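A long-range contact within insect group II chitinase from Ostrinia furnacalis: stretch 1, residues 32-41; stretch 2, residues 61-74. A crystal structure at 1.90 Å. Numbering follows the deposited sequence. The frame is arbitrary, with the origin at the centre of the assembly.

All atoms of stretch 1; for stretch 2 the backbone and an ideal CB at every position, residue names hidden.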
ATOM      1  N   CYS A  32       2.453 -15.294 -26.045  1.00 12.71           N
ATOM      2  CA  CYS A  32       3.155 -15.911 -24.926  1.00 14.30           C
ATOM      3  C   CYS A  32       3.525 -17.337 -25.295  1.00 16.27           C
ATOM      4  O   CYS A  32       2.761 -18.019 -25.976  1.00 19.32           O
ATOM      5  CB  CYS A  32       2.290 -15.935 -23.657  1.00 14.45           C
ATOM      6  SG  CYS A  32       1.627 -14.329 -23.169  1.00 18.59           S
ATOM      7  N   THR A  33       4.690 -17.788 -24.833  1.00 14.46           N
ATOM      8  CA  THR A  33       4.970 -19.218 -24.840  1.00 17.87           C
ATOM      9  C   THR A  33       4.605 -19.861 -23.514  1.00 19.47           C
ATOM     10  O   THR A  33       4.231 -21.040 -23.472  1.00 14.09           O
ATOM     11  CB  THR A  33       6.450 -19.483 -25.141  1.00 14.71           C
ATOM     12  OG1 THR A  33       7.264 -18.947 -24.088  1.00 14.10           O
ATOM     13  CG2 THR A  33       6.851 -18.836 -26.462  1.00 17.57           C
ATOM     14  N   HIS A  34       4.692 -19.090 -22.436  1.00 16.20           N
ATOM     15  CA  HIS A  34       4.370 -19.538 -21.093  1.00 14.19           C
ATOM     16  C   HIS A  34       3.617 -18.419 -20.391  1.00 16.69           C
ATOM     17  O   HIS A  34       3.951 -17.245 -20.559  1.00 15.03           O
ATOM     18  CB  HIS A  34       5.640 -19.904 -20.305  1.00 15.67           C
ATOM     19  CG  HIS A  34       6.488 -20.946 -20.969  1.00 16.99           C
ATOM     20  ND1 HIS A  34       7.240 -20.687 -22.095  1.00 16.75           N
ATOM     21  CD2 HIS A  34       6.699 -22.249 -20.668  1.00 17.39           C
ATOM     22  CE1 HIS A  34       7.872 -21.787 -22.463  1.00 18.99           C
ATOM     23  NE2 HIS A  34       7.565 -22.749 -21.611  1.00 19.24           N
ATOM     24  N   ILE A  35       2.580 -18.782 -19.639  1.00 14.61           N
ATOM     25  CA  ILE A  35       1.814 -17.839 -18.830  1.00 14.27           C
ATOM     26  C   ILE A  35       1.971 -18.245 -17.372  1.00 14.00           C
ATOM     27  O   ILE A  35       1.847 -19.429 -17.040  1.00 14.84           O
ATOM     28  CB  ILE A  35       0.327 -17.816 -19.232  1.00 13.59           C
ATOM     29  CG1 ILE A  35       0.179 -17.357 -20.679  1.00 14.67           C
ATOM     30  CG2 ILE A  35      -0.487 -16.912 -18.294  1.00 13.86           C
ATOM     31  CD1 ILE A  35      -1.236 -17.468 -21.201  1.00 17.78           C
ATOM     32  N   ILE A  36       2.245 -17.272 -16.507  1.00 10.77           N
ATOM     33  CA  ILE A  36       2.330 -17.494 -15.069  1.00 14.05           C
ATOM     34  C   ILE A  36       1.129 -16.810 -14.431  1.00 14.61           C
ATOM     35  O   ILE A  36       0.923 -15.602 -14.617  1.00 12.20           O
ATOM     36  CB  ILE A  36       3.632 -16.937 -14.472  1.00 14.61           C
ATOM     37  CG1 ILE A  36       4.868 -17.468 -15.208  1.00 15.53           C
ATOM     38  CG2 ILE A  36       3.710 -17.292 -12.988  1.00 14.42           C
ATOM     39  CD1 ILE A  36       4.949 -18.961 -15.316  1.00 17.57           C
ATOM     40  N   TYR A  37       0.345 -17.576 -13.667  1.00 13.35           N
ATOM     41  CA  TYR A  37      -0.821 -17.052 -12.956  1.00 14.28           C
ATOM     42  C   TYR A  37      -0.353 -16.509 -11.611  1.00 12.97           C
ATOM     43  O   TYR A  37      -0.081 -17.274 -10.682  1.00 14.39           O
ATOM     44  CB  TYR A  37      -1.877 -18.142 -12.792  1.00 14.89           C
ATOM     45  CG  TYR A  37      -3.241 -17.638 -12.358  1.00 14.81           C
ATOM     46  CD1 TYR A  37      -3.446 -17.136 -11.077  1.00 16.57           C
ATOM     47  CD2 TYR A  37      -4.329 -17.684 -13.226  1.00 15.97           C
ATOM     48  CE1 TYR A  37      -4.695 -16.667 -10.676  1.00 13.89           C
ATOM     49  CE2 TYR A  37      -5.579 -17.225 -12.834  1.00 16.35           C
ATOM     50  CZ  TYR A  37      -5.753 -16.721 -11.555  1.00 17.22           C
ATOM     51  OH  TYR A  37      -6.984 -16.255 -11.151  1.00 16.40           O
ATOM     52  N   ALA A  38      -0.284 -15.182 -11.491  1.00 14.61           N
ATOM     53  CA  ALA A  38       0.153 -14.513 -10.269  1.00 14.12           C
ATOM     54  C   ALA A  38      -1.058 -13.963  -9.523  1.00 14.07           C
ATOM     55  O   ALA A  38      -1.903 -13.298 -10.133  1.00 14.57           O
ATOM     56  CB  ALA A  38       1.122 -13.371 -10.595  1.00 14.03           C
ATOM     57  N   PHE A  39      -1.173 -14.260  -8.222  1.00 13.70           N
ATOM     58  CA  PHE A  39      -0.307 -15.158  -7.452  1.00 13.92           C
ATOM     59  C   PHE A  39      -1.160 -16.069  -6.573  1.00 18.12           C
ATOM     60  O   PHE A  39      -2.210 -15.647  -6.064  1.00 14.83           O
ATOM     61  CB  PHE A  39       0.633 -14.397  -6.500  1.00 14.69           C
ATOM     62  CG  PHE A  39       1.794 -13.715  -7.158  1.00 16.70           C
ATOM     63  CD1 PHE A  39       2.816 -14.450  -7.739  1.00 17.00           C
ATOM     64  CD2 PHE A  39       1.894 -12.331  -7.140  1.00 21.40           C
ATOM     65  CE1 PHE A  39       3.900 -13.815  -8.324  1.00 16.71           C
ATOM     66  CE2 PHE A  39       2.974 -11.689  -7.720  1.00 17.23           C
ATOM     67  CZ  PHE A  39       3.978 -12.434  -8.314  1.00 17.23           C
ATOM     68  N   ALA A  40      -0.682 -17.286  -6.338  1.00 13.34           N
ATOM     69  CA  ALA A  40      -1.109 -18.041  -5.168  1.00 17.67           C
ATOM     70  C   ALA A  40      -0.197 -17.682  -3.996  1.00 16.34           C
ATOM     71  O   ALA A  40       0.850 -17.050  -4.167  1.00 16.08           O
ATOM     72  CB  ALA A  40      -1.088 -19.548  -5.441  1.00 15.21           C
ATOM     73  N   VAL A  41      -0.602 -18.079  -2.788  1.00 15.85           N
ATOM     74  CA  VAL A  41       0.129 -17.721  -1.580  1.00 17.84           C
ATOM     75  C   VAL A  41       0.361 -18.955  -0.714  1.00 18.27           C
ATOM     76  O   VAL A  41      -0.234 -20.012  -0.918  1.00 20.65           O
ATOM     77  CB  VAL A  41      -0.583 -16.607  -0.783  1.00 18.33           C
ATOM     78  CG1 VAL A  41      -0.590 -15.323  -1.600  1.00 19.12           C
ATOM     79  CG2 VAL A  41      -2.001 -17.011  -0.435  1.00 17.84           C
ATOM     80  N   UNK A  61     -13.767 -19.239 -11.477  1.00 19.16           N
ATOM     81  CA  UNK A  61     -13.089 -20.166 -12.387  1.00 18.44           C
ATOM     82  C   UNK A  61     -11.925 -19.520 -13.140  1.00 20.91           C
ATOM     83  O   UNK A  61     -11.568 -19.975 -14.230  1.00 19.88           O
ATOM     84  CB  UNK A  61     -14.095 -20.729 -13.393  1.00 18.44           C
ATOM     85  N   UNK A  62     -11.281 -18.502 -12.568  1.00 19.39           N
ATOM     86  CA  UNK A  62     -10.214 -17.835 -13.313  1.00 21.15           C
ATOM     87  C   UNK A  62      -9.005 -18.747 -13.504  1.00 16.82           C
ATOM     88  O   UNK A  62      -8.363 -18.710 -14.563  1.00 16.75           O
ATOM     89  CB  UNK A  62      -9.790 -16.553 -12.594  1.00 21.15           C
ATOM     90  N   UNK A  63      -8.683 -19.573 -12.504  1.00 16.52           N
ATOM     91  CA  UNK A  63      -7.635 -20.581 -12.666  1.00 19.33           C
ATOM     92  C   UNK A  63      -7.880 -21.415 -13.921  1.00 21.23           C
ATOM     93  O   UNK A  63      -7.022 -21.511 -14.802  1.00 18.00           O
ATOM     94  CB  UNK A  63      -7.566 -21.486 -11.434  1.00 19.33           C
ATOM     95  N   UNK A  64      -9.067 -22.028 -14.011  1.00 17.76           N
ATOM     96  CA  UNK A  64      -9.368 -22.928 -15.124  1.00 21.69           C
ATOM     97  C   UNK A  64      -9.456 -22.178 -16.441  1.00 19.35           C
ATOM     98  O   UNK A  64      -9.089 -22.716 -17.494  1.00 18.71           O
ATOM     99  CB  UNK A  64     -10.677 -23.676 -14.865  1.00 21.69           C
ATOM    100  N   UNK A  65      -9.968 -20.948 -16.411  1.00 18.28           N
ATOM    101  CA  UNK A  65     -10.071 -20.180 -17.642  1.00 19.61           C
ATOM    102  C   UNK A  65      -8.702 -19.842 -18.210  1.00 18.95           C
ATOM    103  O   UNK A  65      -8.551 -19.750 -19.431  1.00 17.84           O
ATOM    104  CB  UNK A  65     -10.867 -18.896 -17.398  1.00 19.61           C
ATOM    105  N   UNK A  66      -7.695 -19.659 -17.356  1.00 18.00           N
ATOM    106  CA  UNK A  66      -6.356 -19.394 -17.879  1.00 17.41           C
ATOM    107  C   UNK A  66      -5.667 -20.689 -18.319  1.00 15.19           C
ATOM    108  O   UNK A  66      -5.037 -20.729 -19.381  1.00 14.72           O
ATOM    109  CB  UNK A  66      -5.508 -18.679 -16.825  1.00 17.41           C
ATOM    110  N   UNK A  67      -5.755 -21.768 -17.525  1.00 16.48           N
ATOM    111  CA  UNK A  67      -5.112 -23.011 -17.963  1.00 19.13           C
ATOM    112  C   UNK A  67      -5.760 -23.586 -19.215  1.00 22.58           C
ATOM    113  O   UNK A  67      -5.116 -24.369 -19.921  1.00 19.62           O
ATOM    114  CB  UNK A  67      -5.157 -24.050 -16.840  1.00 19.13           C
ATOM    115  N   UNK A  68      -7.015 -23.228 -19.498  1.00 19.02           N
ATOM    116  CA  UNK A  68      -7.651 -23.661 -20.737  1.00 23.01           C
ATOM    117  C   UNK A  68      -6.914 -23.156 -21.970  1.00 24.43           C
ATOM    118  O   UNK A  68      -7.076 -23.726 -23.053  1.00 20.96           O
ATOM    119  CB  UNK A  68      -9.105 -23.185 -20.773  1.00 23.01           C
ATOM    120  N   UNK A  69      -6.104 -22.104 -21.835  1.00 20.13           N
ATOM    121  CA  UNK A  69      -5.360 -21.583 -22.974  1.00 21.49           C
ATOM    122  C   UNK A  69      -4.281 -22.537 -23.458  1.00 20.84           C
ATOM    123  O   UNK A  69      -3.696 -22.294 -24.520  1.00 20.28           O
ATOM    124  CB  UNK A  69      -4.728 -20.238 -22.611  1.00 21.49           C
ATOM    125  N   UNK A  70      -3.992 -23.607 -22.719  1.00 20.58           N
ATOM    126  CA  UNK A  70      -3.002 -24.556 -23.210  1.00 24.42           C
ATOM    127  C   UNK A  70      -3.439 -25.207 -24.517  1.00 22.09           C
ATOM    128  O   UNK A  70      -2.591 -25.734 -25.247  1.00 23.32           O
ATOM    129  CB  UNK A  70      -2.737 -25.632 -22.155  1.00 24.42           C
ATOM    130  N   UNK A  71      -4.736 -25.163 -24.846  1.00 21.29           N
ATOM    131  CA  UNK A  71      -5.170 -25.621 -26.162  1.00 25.69           C
ATOM    132  C   UNK A  71      -4.573 -24.776 -27.280  1.00 26.71           C
ATOM    133  O   UNK A  71      -4.582 -25.205 -28.439  1.00 21.80           O
ATOM    134  CB  UNK A  71      -6.697 -25.597 -26.251  1.00 25.69           C
ATOM    135  N   UNK A  72      -4.092 -23.572 -26.966  1.00 22.83           N
ATOM    136  CA  UNK A  72      -3.356 -22.731 -27.899  1.00 23.44           C
ATOM    137  C   UNK A  72      -1.864 -23.026 -27.909  1.00 25.40           C
ATOM    138  O   UNK A  72      -1.106 -22.312 -28.574  1.00 29.89           O
ATOM    139  CB  UNK A  72      -3.584 -21.257 -27.559  1.00 23.44           C
ATOM    140  N   UNK A  73      -1.424 -24.054 -27.193  1.00 23.57           N
ATOM    141  CA  UNK A  73      -0.022 -24.405 -27.187  1.00 23.77           C
ATOM    142  C   UNK A  73       0.832 -23.612 -26.234  1.00 25.75           C
ATOM    143  O   UNK A  73       2.062 -23.649 -26.345  1.00 28.05           O
ATOM    144  CB  UNK A  73       0.542 -24.249 -28.601  1.00 23.77           C
ATOM    145  N   UNK A  74       0.230 -22.912 -25.285  1.00 20.30           N
ATOM    146  CA  UNK A  74       0.999 -22.210 -24.270  1.00 21.85           C
ATOM    147  C   UNK A  74       1.040 -23.095 -23.039  1.00 22.89           C
ATOM    148  O   UNK A  74       0.114 -23.866 -22.770  1.00 23.34           O
ATOM    149  CB  UNK A  74       0.401 -20.838 -23.953  1.00 21.85           C
TER

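The strand of stretch 1, residues 34-41, and the helix starting at position 62 run nearly antiparallel (168°), their axes 9.9 Å apart at closest approach. Ile 35 and Tyr 37 point CA-to-CB toward stretch 2, so the positions near them feel stretch 1 most.

Position 61 directs its CB away and finds nothing of stretch 1 within 5.5 Å, so stretch 1 sets no demand. Its own phi/psi of 67/28 favours Gly, Asn or Asp, and the N-cap place a small polar residue; the deposited residue is nonetheless Lys 61.

At 62 the ideal CB lies 3.2 Å from Tyr 37 OH, a tight fit. A side chain longer than CB does best to turn away from the hydroxyl, and several apolar ones could. Phe 62 does, with chi1 at -89° and its end leading away.

The CB of 63 points sideways, 4.9 Å from Tyr 37 CE2, which leaves room for a long or flat side chain to reach across one face of the Tyr 37 ring. The residue is Tyr 63, whose end comes nearer: its edge meets the face of Tyr 37, with planes at 72°, centroids 4.8 Å apart and Tyr 63 CE1 3.4 Å from Tyr 37 CE1. Its hydroxyl donates to a water (Tyr 63 OH to water O, 2.8 Å) that in turn donates to the strand carbonyl (water O to Phe 39 O, 2.7 Å).

Positions 64 and 65 meet open space as far as stretch 1 is concerned, and polar residues suit both: Glu 64 and Lys 65.

The CB of 66 points toward the strand, 3.9 Å from Tyr 37 CD2, and Ile 35 is also near. A compact apolar group fits. Val 66 places CG2 3.8 Å from Tyr 37 CE2, at the ring edge, and CG1 4.0 Å from Ile 35 CG2.

Stretch 1 sets no demand at 67 or 68, occupied by Thr 67 and Ala 68.

Position 69 points toward Ile 35 CD1, 4.7 Å from its ideal CB; Leu, Ile, Met or Val could cover that methyl. Leu 69 brings CD1 to 3.9 Å from Ile 35 CD1.

Positions 70, 71 and 72 are out of reach and permissive: Lys 70, Ser 71 and His 72.

At 73, phi/psi of 83/15 would jam a CB against the preceding carbonyl O, which calls for glycine, and the residue is Gly 73. A water donates to both backbone carbonyls (water O to Gly 73 O, 2.9 Å; water O to Thr 33 O, 2.7 Å).

The CB of 74 points toward stretch 1, 3.9 Å from Thr 33 O and 4.6 Å from Ile 35 CD1, favouring a small branched apolar residue. Val 74 sets CG2 4.1 Å from Ile 35 CD1 and CG1 3.2 Å from Cys 32 O, while its CA makes a CA-H...O contact with Thr 33 O at 3.5 Å.

Stretch 2 61-74: KFYEKVTALKSHGV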
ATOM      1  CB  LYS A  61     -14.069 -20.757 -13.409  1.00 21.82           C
ATOM      2  CG  LYS A  61     -15.310 -21.419 -12.825  1.00 24.00           C
ATOM      3  CD  LYS A  61     -14.969 -22.662 -12.035  1.00 24.09           C
ATOM      4  CE  LYS A  61     -16.203 -23.225 -11.355  1.00 25.57           C
ATOM      5  NZ  LYS A  61     -16.495 -22.525 -10.078  1.00 26.07           N
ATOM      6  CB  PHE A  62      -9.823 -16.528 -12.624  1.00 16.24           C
ATOM      7  CG  PHE A  62     -10.628 -15.338 -13.079  1.00 16.47           C
ATOM      8  CD1 PHE A  62     -11.918 -15.499 -13.564  1.00 18.51           C
ATOM      9  CD2 PHE A  62     -10.102 -14.054 -13.000  1.00 18.98           C
ATOM     10  CE1 PHE A  62     -12.666 -14.405 -13.975  1.00 21.65           C
ATOM     11  CE2 PHE A  62     -10.842 -12.956 -13.405  1.00 17.26           C
ATOM     12  CZ  PHE A  62     -12.130 -13.132 -13.898  1.00 22.37           C
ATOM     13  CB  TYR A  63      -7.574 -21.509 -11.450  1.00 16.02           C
ATOM     14  CG  TYR A  63      -6.831 -21.047 -10.203  1.00 16.92           C
ATOM     15  CD1 TYR A  63      -5.949 -19.969 -10.218  1.00 17.30           C
ATOM     16  CD2 TYR A  63      -7.000 -21.739  -9.002  1.00 19.19           C
ATOM     17  CE1 TYR A  63      -5.268 -19.581  -9.044  1.00 14.52           C
ATOM     18  CE2 TYR A  63      -6.332 -21.372  -7.847  1.00 18.30           C
ATOM     19  CZ  TYR A  63      -5.474 -20.295  -7.865  1.00 19.09           C
ATOM     20  OH  TYR A  63      -4.825 -19.955  -6.694  1.00 18.55           O
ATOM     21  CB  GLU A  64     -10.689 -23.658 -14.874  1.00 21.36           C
ATOM     22  CG  GLU A  64     -10.673 -24.614 -13.712  1.00 25.80           C
ATOM     23  CD  GLU A  64     -12.039 -25.228 -13.474  1.00 27.78           C
ATOM     24  OE1 GLU A  64     -12.919 -25.074 -14.351  1.00 27.65           O
ATOM     25  OE2 GLU A  64     -12.226 -25.866 -12.419  1.00 33.71           O
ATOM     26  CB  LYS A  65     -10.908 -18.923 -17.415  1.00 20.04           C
ATOM     27  CG  LYS A  65     -12.386 -19.238 -17.254  1.00 23.21           C
ATOM     28  CD  LYS A  65     -13.233 -17.999 -17.072  1.00 26.70           C
ATOM     29  CE  LYS A  65     -14.710 -18.371 -17.100  1.00 34.12           C
ATOM     30  NZ  LYS A  65     -15.581 -17.309 -16.532  1.00 45.25           N
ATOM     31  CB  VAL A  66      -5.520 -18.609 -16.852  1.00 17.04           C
ATOM     32  CG1 VAL A  66      -4.106 -18.369 -17.386  1.00 17.20           C
ATOM     33  CG2 VAL A  66      -6.184 -17.268 -16.553  1.00 14.77           C
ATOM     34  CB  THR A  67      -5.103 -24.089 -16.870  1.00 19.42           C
ATOM     35  OG1 THR A  67      -6.444 -24.454 -16.519  1.00 17.93           O
ATOM     36  CG2 THR A  67      -4.334 -23.629 -15.644  1.00 15.08           C
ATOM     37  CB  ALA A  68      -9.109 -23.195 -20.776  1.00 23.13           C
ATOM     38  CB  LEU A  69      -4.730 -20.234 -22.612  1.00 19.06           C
ATOM     39  CG  LEU A  69      -5.763 -19.155 -22.319  1.00 18.74           C
ATOM     40  CD1 LEU A  69      -5.092 -17.884 -21.787  1.00 21.40           C
ATOM     41  CD2 LEU A  69      -6.558 -18.865 -23.584  1.00 18.84           C
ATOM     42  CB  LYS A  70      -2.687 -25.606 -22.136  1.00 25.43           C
ATOM     43  CG  LYS A  70      -3.753 -26.653 -21.905  1.00 28.03           C
ATOM     44  CD  LYS A  70      -3.209 -27.755 -21.003  1.00 30.01           C
ATOM     45  CE  LYS A  70      -3.203 -27.327 -19.545  1.00 25.83           C
ATOM     46  NZ  LYS A  70      -2.538 -28.341 -18.676  1.00 27.98           N
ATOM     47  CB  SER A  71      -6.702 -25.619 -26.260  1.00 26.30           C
ATOM     48  OG  SER A  71      -7.207 -24.310 -26.445  1.00 31.50           O
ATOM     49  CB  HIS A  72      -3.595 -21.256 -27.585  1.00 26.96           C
ATOM     50  CG  HIS A  72      -5.005 -20.825 -27.825  1.00 29.71           C
ATOM     51  ND1 HIS A  72      -5.376 -20.058 -28.908  1.00 38.67           N
ATOM     52  CD2 HIS A  72      -6.142 -21.074 -27.133  1.00 31.32           C
ATOM     53  CE1 HIS A  72      -6.678 -19.844 -28.867  1.00 37.29           C
ATOM     54  NE2 HIS A  72      -7.166 -20.449 -27.799  1.00 37.76           N
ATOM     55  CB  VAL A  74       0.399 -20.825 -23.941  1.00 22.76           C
ATOM     56  CG1 VAL A  74       0.353 -19.960 -25.186  1.00 24.01           C
ATOM     57  CG2 VAL A  74      -0.987 -20.969 -23.348  1.00 24.81           C
TER
HETATM   58  O   HOH W   1       4.674 -22.814 -25.409  1.00 24.50           O
HETATM   59  O   HOH W   2      -4.304 -17.318  -6.017  1.00 15.90           O
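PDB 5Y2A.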